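Local atomic coordinates of glycoside hydrolase family protein (Novosphingobium sp. PP1Y, PDB entry 6Q2F), a protein that probably hydrolyses alpha-L-rhamnosidic bonds, releasing terminal L-rhamnose from glycosides, as an alpha-L-rhamnosidase of the glycoside hydrolases. Residues E583-H588 with E741-G746. Residues are numbered along the deposited sequence; the frame is centred on the assembly and turned at random.
With NA (sodium ion), chain B.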
ATOM      1  N   GLU A 583      -5.273   2.598   5.841  1.00 23.51           N
ATOM      2  CA  GLU A 583      -4.473   2.277   4.675  1.00 24.91           C
ATOM      3  C   GLU A 583      -5.002   3.082   3.502  1.00 28.17           C
ATOM      4  O   GLU A 583      -6.020   3.763   3.598  1.00 26.66           O
ATOM      5  CB  GLU A 583      -4.517   0.775   4.371  1.00 18.71           C
ATOM      6  CG  GLU A 583      -3.896  -0.093   5.413  1.00 28.16           C
ATOM      7  CD  GLU A 583      -3.727  -1.553   4.951  1.00 33.16           C
ATOM      8  OE1 GLU A 583      -4.202  -1.909   3.849  1.00 29.88           O
ATOM      9  OE2 GLU A 583      -3.114  -2.330   5.703  1.00 30.45           O
ATOM     10  N   ALA A 584      -4.316   2.987   2.374  1.00 25.69           N
ATOM     11  CA  ALA A 584      -4.742   3.708   1.187  1.00 28.53           C
ATOM     12  C   ALA A 584      -4.754   2.811  -0.040  1.00 29.29           C
ATOM     13  O   ALA A 584      -5.490   1.825  -0.082  1.00 28.86           O
ATOM     14  CB  ALA A 584      -3.853   4.942   0.974  1.00 29.26           C
ATOM     15  N   LEU A 585      -4.008   3.177  -1.075  1.00 25.50           N
ATOM     16  CA  LEU A 585      -3.895   2.404  -2.317  1.00 28.15           C
ATOM     17  C   LEU A 585      -3.098   1.121  -2.221  1.00 29.66           C
ATOM     18  O   LEU A 585      -3.523   0.116  -2.690  1.00 26.15           O
ATOM     19  CB  LEU A 585      -3.423   3.264  -3.488  1.00 27.37           C
ATOM     20  CG  LEU A 585      -4.146   4.577  -3.709  1.00 31.32           C
ATOM     21  CD1 LEU A 585      -3.501   5.404  -4.785  1.00 25.11           C
ATOM     22  CD2 LEU A 585      -5.591   4.359  -4.004  1.00 26.62           C
ATOM     23  N   GLU A 586      -1.945   1.214  -1.580  1.00 24.45           N
ATOM     24  CA  GLU A 586      -1.045   0.085  -1.315  1.00 27.75           C
ATOM     25  C   GLU A 586      -0.346  -0.431  -2.564  1.00 30.03           C
ATOM     26  O   GLU A 586       0.890  -0.503  -2.593  1.00 28.80           O
ATOM     27  CB  GLU A 586      -1.773  -1.086  -0.625  1.00 26.34           C
ATOM     28  CG  GLU A 586      -0.817  -2.252  -0.285  1.00 28.85           C
ATOM     29  CD  GLU A 586      -1.497  -3.418   0.412  1.00 35.51           C
ATOM     30  OE1 GLU A 586      -1.350  -4.541  -0.097  1.00 37.26           O
ATOM     31  OE2 GLU A 586      -2.157  -3.218   1.450  1.00 35.65           O
ATOM     32  N   ASP A 587      -1.114  -0.793  -3.590  1.00 26.64           N
ATOM     33  CA  ASP A 587      -0.617  -1.564  -4.732  1.00 24.03           C
ATOM     34  C   ASP A 587      -0.884  -0.791  -6.024  1.00 31.20           C
ATOM     35  O   ASP A 587      -2.012  -0.787  -6.533  1.00 32.81           O
ATOM     36  CB  ASP A 587      -1.278  -2.948  -4.754  1.00 28.19           C
ATOM     37  CG  ASP A 587      -0.688  -3.881  -5.803  1.00 33.00           C
ATOM     38  OD1 ASP A 587       0.312  -3.519  -6.449  1.00 31.08           O
ATOM     39  OD2 ASP A 587      -1.230  -5.000  -5.962  1.00 38.21           O
ATOM     40  N   HIS A 588       0.169  -0.161  -6.558  1.00 28.44           N
ATOM     41  CA  HIS A 588       0.115   0.626  -7.806  1.00 28.05           C
ATOM     42  C   HIS A 588      -1.050   1.616  -7.718  1.00 28.14           C
ATOM     43  O   HIS A 588      -1.140   2.378  -6.746  1.00 28.72           O
ATOM     44  CB  HIS A 588       0.068  -0.315  -8.988  1.00 31.96           C
ATOM     45  CG  HIS A 588       1.294  -1.153  -9.128  1.00 35.76           C
ATOM     46  ND1 HIS A 588       1.499  -2.296  -8.389  1.00 35.27           N
ATOM     47  CD2 HIS A 588       2.387  -1.007  -9.910  1.00 33.90           C
ATOM     48  CE1 HIS A 588       2.662  -2.828  -8.719  1.00 39.99           C
ATOM     49  NE2 HIS A 588       3.223  -2.065  -9.639  1.00 35.15           N
ATOM     50  N   GLU A 741      -0.091  14.672  -9.927  1.00 39.07           N
ATOM     51  CA  GLU A 741      -0.644  13.605 -10.757  1.00 21.06           C
ATOM     52  C   GLU A 741      -0.805  12.259 -10.034  1.00 30.06           C
ATOM     53  O   GLU A 741      -1.625  12.133  -9.126  1.00 29.42           O
ATOM     54  CB  GLU A 741       0.182  13.455 -12.043  1.00 43.56           C
ATOM     55  CG  GLU A 741      -0.572  12.851 -13.219  1.00 46.91           C
ATOM     56  CD  GLU A 741      -1.189  11.503 -12.901  1.00 44.06           C
ATOM     57  OE1 GLU A 741      -0.643  10.476 -13.357  1.00 42.47           O
ATOM     58  OE2 GLU A 741      -2.219  11.468 -12.196  1.00 31.13           O
ATOM     59  N   ALA A 742      -0.025  11.262 -10.444  1.00 20.97           N
ATOM     60  CA  ALA A 742      -0.094   9.928  -9.858  1.00 32.13           C
ATOM     61  C   ALA A 742       0.365   9.859  -8.406  1.00 37.60           C
ATOM     62  O   ALA A 742       1.309  10.541  -8.004  1.00 40.39           O
ATOM     63  CB  ALA A 742       0.692   8.938 -10.708  1.00 24.27           C
ATOM     64  N   PRO A 743      -0.311   9.022  -7.625  1.00 34.28           N
ATOM     65  CA  PRO A 743       0.025   8.828  -6.216  1.00 25.56           C
ATOM     66  C   PRO A 743       1.406   8.188  -6.082  1.00 26.39           C
ATOM     67  O   PRO A 743       2.053   7.825  -7.057  1.00 26.50           O
ATOM     68  CB  PRO A 743      -1.087   7.895  -5.719  1.00 26.31           C
ATOM     69  CG  PRO A 743      -1.423   7.068  -6.939  1.00 23.53           C
ATOM     70  CD  PRO A 743      -1.308   8.041  -8.100  1.00 28.63           C
ATOM     71  N   LEU A 744       1.847   8.046  -4.835  1.00 22.50           N
ATOM     72  CA  LEU A 744       3.188   7.525  -4.578  1.00 21.47           C
ATOM     73  C   LEU A 744       3.304   6.059  -4.992  1.00 27.19           C
ATOM     74  O   LEU A 744       4.298   5.658  -5.613  1.00 27.46           O
ATOM     75  CB  LEU A 744       3.536   7.712  -3.106  1.00 22.18           C
ATOM     76  CG  LEU A 744       3.739   9.170  -2.685  1.00 26.82           C
ATOM     77  CD1 LEU A 744       3.682   9.301  -1.176  1.00 26.35           C
ATOM     78  CD2 LEU A 744       5.093   9.682  -3.189  1.00 24.78           C
ATOM     79  N   THR A 745       2.285   5.243  -4.685  1.00 22.22           N
ATOM     80  CA  THR A 745       2.306   3.860  -5.155  1.00 27.19           C
ATOM     81  C   THR A 745       2.166   3.782  -6.665  1.00 32.37           C
ATOM     82  O   THR A 745       2.436   2.729  -7.244  1.00 33.80           O
ATOM     83  CB  THR A 745       1.185   3.032  -4.510  1.00 24.61           C
ATOM     84  OG1 THR A 745      -0.072   3.713  -4.655  1.00 25.56           O
ATOM     85  CG2 THR A 745       1.472   2.807  -3.016  1.00 18.97           C
ATOM     86  N   GLY A 746       1.731   4.865  -7.304  1.00 28.30           N
ATOM     87  CA  GLY A 746       1.690   4.934  -8.750  1.00 26.45           C
ATOM     88  C   GLY A 746       3.026   5.368  -9.311  1.00 28.59           C
ATOM     89  O   GLY A 746       3.599   4.677 -10.158  1.00 29.03           O
TER
HETATM   90 NA    NA B1201      -4.044  -4.034   2.661  1.00 37.66          NA
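His-588 O is gripped by a single hydrogen bond from the other segment: Thr-745 OG1 donates to it over 2.7 Å. The hydroxyl arrives in the carbonyl plane, with a C=O...donor angle of 152°. This reach depends on the rotation about the first bond, which sets OG1 between the backbone N and the carbonyl carbon (chi1 51°) and turns CG2 beside the N, where it lies 3.4 Å from Glu-586 O. A return contact runs the other way, His-588 CA approaching Thr-745 O at 3.2 Å as a CA-H...O interaction. Thr-745 sits in the first turn of the short helix 744-747, with Pro-743 at the N-cap position; the facing loop follows strand 579-582 of the (beta/alpha)8 barrel, at the C-terminal end of the strand, where active sites of such barrels usually lie. Near the start of this loop Glu-583 OE1 and Glu-586 OE2 each bind the sodium ion at 2.4 Å, and Asp-503, Ser-504 and Glu-644 complete the site. An alanine in place of Thr-745 would remove OG1 and CG2, and would probably loosen the loop's hold at His-588 and its packing against Glu-586 O. Next to the hydroxyl, Leu-585 crosses Pro-743 at about a right angle, its CD1 pressed tightly on Pro-743 CG at 3.4 Å. On the loop itself, His-588 ND1 donates to Asp-587 OD1 at 2.6 Å, the acceptor lying nearly in the ring plane, and His-588 NE2 is hydrogen-bonded to Asp-750 OD1, so both ring nitrogens are engaged.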